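Side-chain contact in superoxide dismutase (Porphyromonas gingivalis, PDB 1UES), which catalyses the dismutation of superoxide radicals to oxygen and hydrogen peroxide, using one manganese or iron ion per subunit: residues P17-E22 with W179-W184. The protein carries 1 engineered substitution. Numbering follows the deposited sequence.
Sequences PVISKE and WSIVDW
Where the alpha-hairpin half of this iron/manganese superoxide dismutase meets its C-terminal half, Val18 and Ile19, just ahead of helix 21-42, pack on Ile181 in the loop that joins helices 171-178 and 184-190. The tip of Ile181 does most of the work: its CD1 lies 3.9 Å from Val18 CG1 and equally 3.9 Å from Ile19 CD1, so one methyl group bridges two neighbouring side chains. Ile181 has CG1 set between its backbone N and carbonyl carbon (chi1 51°), and an extended chi2 carries CD1 out to meet them. Against Val18 the isoleucine slides past in the opposite direction; against Ile19 the two side chains cross at about a right angle and meet methyl to methyl. The extended CG1-CD1 arm of Ile19 brings its end in.

Val18 splits its two methyls between Ile181 and Ser180. While CG1 faces Ile181, the other branch, CG2, sits 3.6 Å from Ser180 OG, a van der Waals touch at the exposed margin. That hydroxyl is hydrogen-bonded to Asp177 O in helix 171-178. Val18 also rests on Leu178, and Ile181 on Phe81, which extends the apolar packing beyond the three aliphatic side chains.

Next along the chain, Ser20 N-caps helix 21-42 through Thr23 N. That helix carries the metal ligand His27, whose side chain is about 5 Å from that of Ile19; the manganese ion is about 9 Å from the Ile19 side chain. This is aliphatic packing close to the metal site, at the seam between the two domains, whose ligands together build the single metal site of the iron/manganese superoxide dismutase fold.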
loop_
_atom_site.group_PDB
_atom_site.type_symbol
_atom_site.label_atom_id
_atom_site.label_comp_id
_atom_site.label_asym_id
_atom_site.label_seq_id
_atom_site.Cartn_x
_atom_site.Cartn_y
_atom_site.Cartn_z
ATOM N N PRO A 17 -8.325 17.313 -12.651
ATOM C CA PRO A 17 -8.060 17.002 -11.243
ATOM C C PRO A 17 -7.934 15.552 -10.794
ATOM O O PRO A 17 -7.546 15.300 -9.638
ATOM C CB PRO A 17 -9.249 17.610 -10.550
ATOM C CG PRO A 17 -10.359 17.268 -11.474
ATOM C CD PRO A 17 -9.772 17.489 -12.867
ATOM N N VAL A 18 -8.260 14.636 -11.690
ATOM C CA VAL A 18 -8.281 13.195 -11.400
ATOM C C VAL A 18 -6.903 12.668 -10.973
ATOM O O VAL A 18 -6.796 11.857 -10.044
ATOM C CB VAL A 18 -8.858 12.428 -12.609
ATOM C CG1 VAL A 18 -8.958 10.924 -12.275
ATOM C CG2 VAL A 18 -10.257 12.992 -12.963
ATOM N N ILE A 19 -5.880 13.105 -11.692
ATOM C CA ILE A 19 -4.495 12.815 -11.340
ATOM C C ILE A 19 -3.917 14.223 -11.520
ATOM O O ILE A 19 -3.679 14.669 -12.643
ATOM C CB ILE A 19 -3.808 11.803 -12.296
ATOM C CG1 ILE A 19 -4.548 10.462 -12.233
ATOM C CG2 ILE A 19 -2.348 11.550 -11.840
ATOM C CD1 ILE A 19 -3.943 9.361 -13.097
ATOM N N SER A 20 -3.756 14.915 -10.396
ATOM C CA SER A 20 -3.285 16.295 -10.362
ATOM C C SER A 20 -1.856 16.424 -10.830
ATOM O O SER A 20 -1.128 15.439 -10.935
ATOM C CB SER A 20 -3.390 16.855 -8.950
ATOM O OG SER A 20 -2.377 16.286 -8.142
ATOM N N LYS A 21 -1.463 17.658 -11.097
ATOM C CA LYS A 21 -0.116 17.945 -11.542
ATOM C C LYS A 21 0.857 17.498 -10.444
ATOM O O LYS A 21 1.902 16.928 -10.727
ATOM C CB LYS A 21 0.038 19.443 -11.839
ATOM C CG LYS A 21 1.476 19.915 -11.744
ATOM C CD LYS A 21 1.638 21.416 -11.988
ATOM C CE LYS A 21 3.130 21.735 -12.281
ATOM N NZ LYS A 21 3.392 21.635 -13.742
ATOM N N GLU A 22 0.491 17.734 -9.190
ATOM C CA GLU A 22 1.335 17.363 -8.072
ATOM C C GLU A 22 1.459 15.840 -8.005
ATOM O O GLU A 22 2.544 15.303 -7.764
ATOM C CB GLU A 22 0.735 17.931 -6.774
ATOM C CG GLU A 22 0.736 19.489 -6.705
ATOM C CD GLU A 22 -0.503 20.201 -7.344
ATOM O OE1 GLU A 22 -1.388 19.563 -7.989
ATOM O OE2 GLU A 22 -0.578 21.466 -7.199
ATOM N N TRP A 179 -12.483 7.033 -14.992
ATOM C CA TRP A 179 -13.124 6.795 -16.285
ATOM C C TRP A 179 -13.118 8.001 -17.209
ATOM O O TRP A 179 -13.073 7.859 -18.447
ATOM C CB TRP A 179 -14.545 6.291 -16.069
ATOM C CG TRP A 179 -14.605 5.070 -15.258
ATOM C CD1 TRP A 179 -14.985 4.972 -13.941
ATOM C CD2 TRP A 179 -14.248 3.740 -15.671
ATOM N NE1 TRP A 179 -14.881 3.667 -13.520
ATOM C CE2 TRP A 179 -14.433 2.894 -14.554
ATOM C CE3 TRP A 179 -13.786 3.183 -16.880
ATOM C CZ2 TRP A 179 -14.176 1.517 -14.598
ATOM C CZ3 TRP A 179 -13.528 1.791 -16.917
ATOM C CH2 TRP A 179 -13.725 0.991 -15.785
ATOM N N SER A 180 -13.131 9.195 -16.620
ATOM C CA SER A 180 -13.142 10.420 -17.387
ATOM C C SER A 180 -11.834 10.701 -18.137
ATOM O O SER A 180 -11.823 11.519 -19.053
ATOM C CB SER A 180 -13.500 11.607 -16.481
ATOM O OG SER A 180 -12.426 11.978 -15.617
ATOM N N ILE A 181 -10.732 10.043 -17.760
ATOM C CA ILE A 181 -9.475 10.280 -18.479
ATOM C C ILE A 181 -8.975 9.084 -19.287
ATOM O O ILE A 181 -7.882 9.127 -19.864
ATOM C CB ILE A 181 -8.331 10.716 -17.545
ATOM C CG1 ILE A 181 -8.198 9.767 -16.364
ATOM C CG2 ILE A 181 -8.570 12.169 -17.090
ATOM C CD1 ILE A 181 -6.995 10.062 -15.494
ATOM N N VAL A 182 -9.752 8.018 -19.315
ATOM C CA VAL A 182 -9.341 6.855 -20.090
ATOM C C VAL A 182 -9.478 7.154 -21.582
ATOM O O VAL A 182 -10.521 7.621 -22.035
ATOM C CB VAL A 182 -10.225 5.628 -19.738
ATOM C CG1 VAL A 182 -9.968 4.465 -20.701
ATOM C CG2 VAL A 182 -9.933 5.198 -18.309
ATOM N N ASP A 183 -8.426 6.902 -22.343
ATOM C CA ASP A 183 -8.492 7.088 -23.792
ATOM C C ASP A 183 -8.804 5.697 -24.340
ATOM O O ASP A 183 -7.924 4.844 -24.439
ATOM C CB ASP A 183 -7.162 7.580 -24.338
ATOM C CG ASP A 183 -7.219 7.843 -25.830
ATOM O OD1 ASP A 183 -6.365 8.596 -26.336
ATOM O OD2 ASP A 183 -8.131 7.300 -26.483
ATOM N N TRP A 184 -10.065 5.452 -24.679
ATOM C CA TRP A 184 -10.423 4.132 -25.174
ATOM C C TRP A 184 -9.760 3.751 -26.494
ATOM O O TRP A 184 -9.665 2.563 -26.803
ATOM C CB TRP A 184 -11.943 3.984 -25.257
ATOM C CG TRP A 184 -12.529 3.839 -23.863
ATOM C CD1 TRP A 184 -13.131 4.819 -23.126
ATOM C CD2 TRP A 184 -12.451 2.685 -23.017
ATOM N NE1 TRP A 184 -13.430 4.351 -21.867
ATOM C CE2 TRP A 184 -13.026 3.043 -21.769
ATOM C CE3 TRP A 184 -11.952 1.381 -23.186
ATOM C CZ2 TRP A 184 -13.115 2.147 -20.696
ATOM C CZ3 TRP A 184 -12.035 0.480 -22.108
ATOM C CH2 TRP A 184 -12.617 0.876 -20.875
#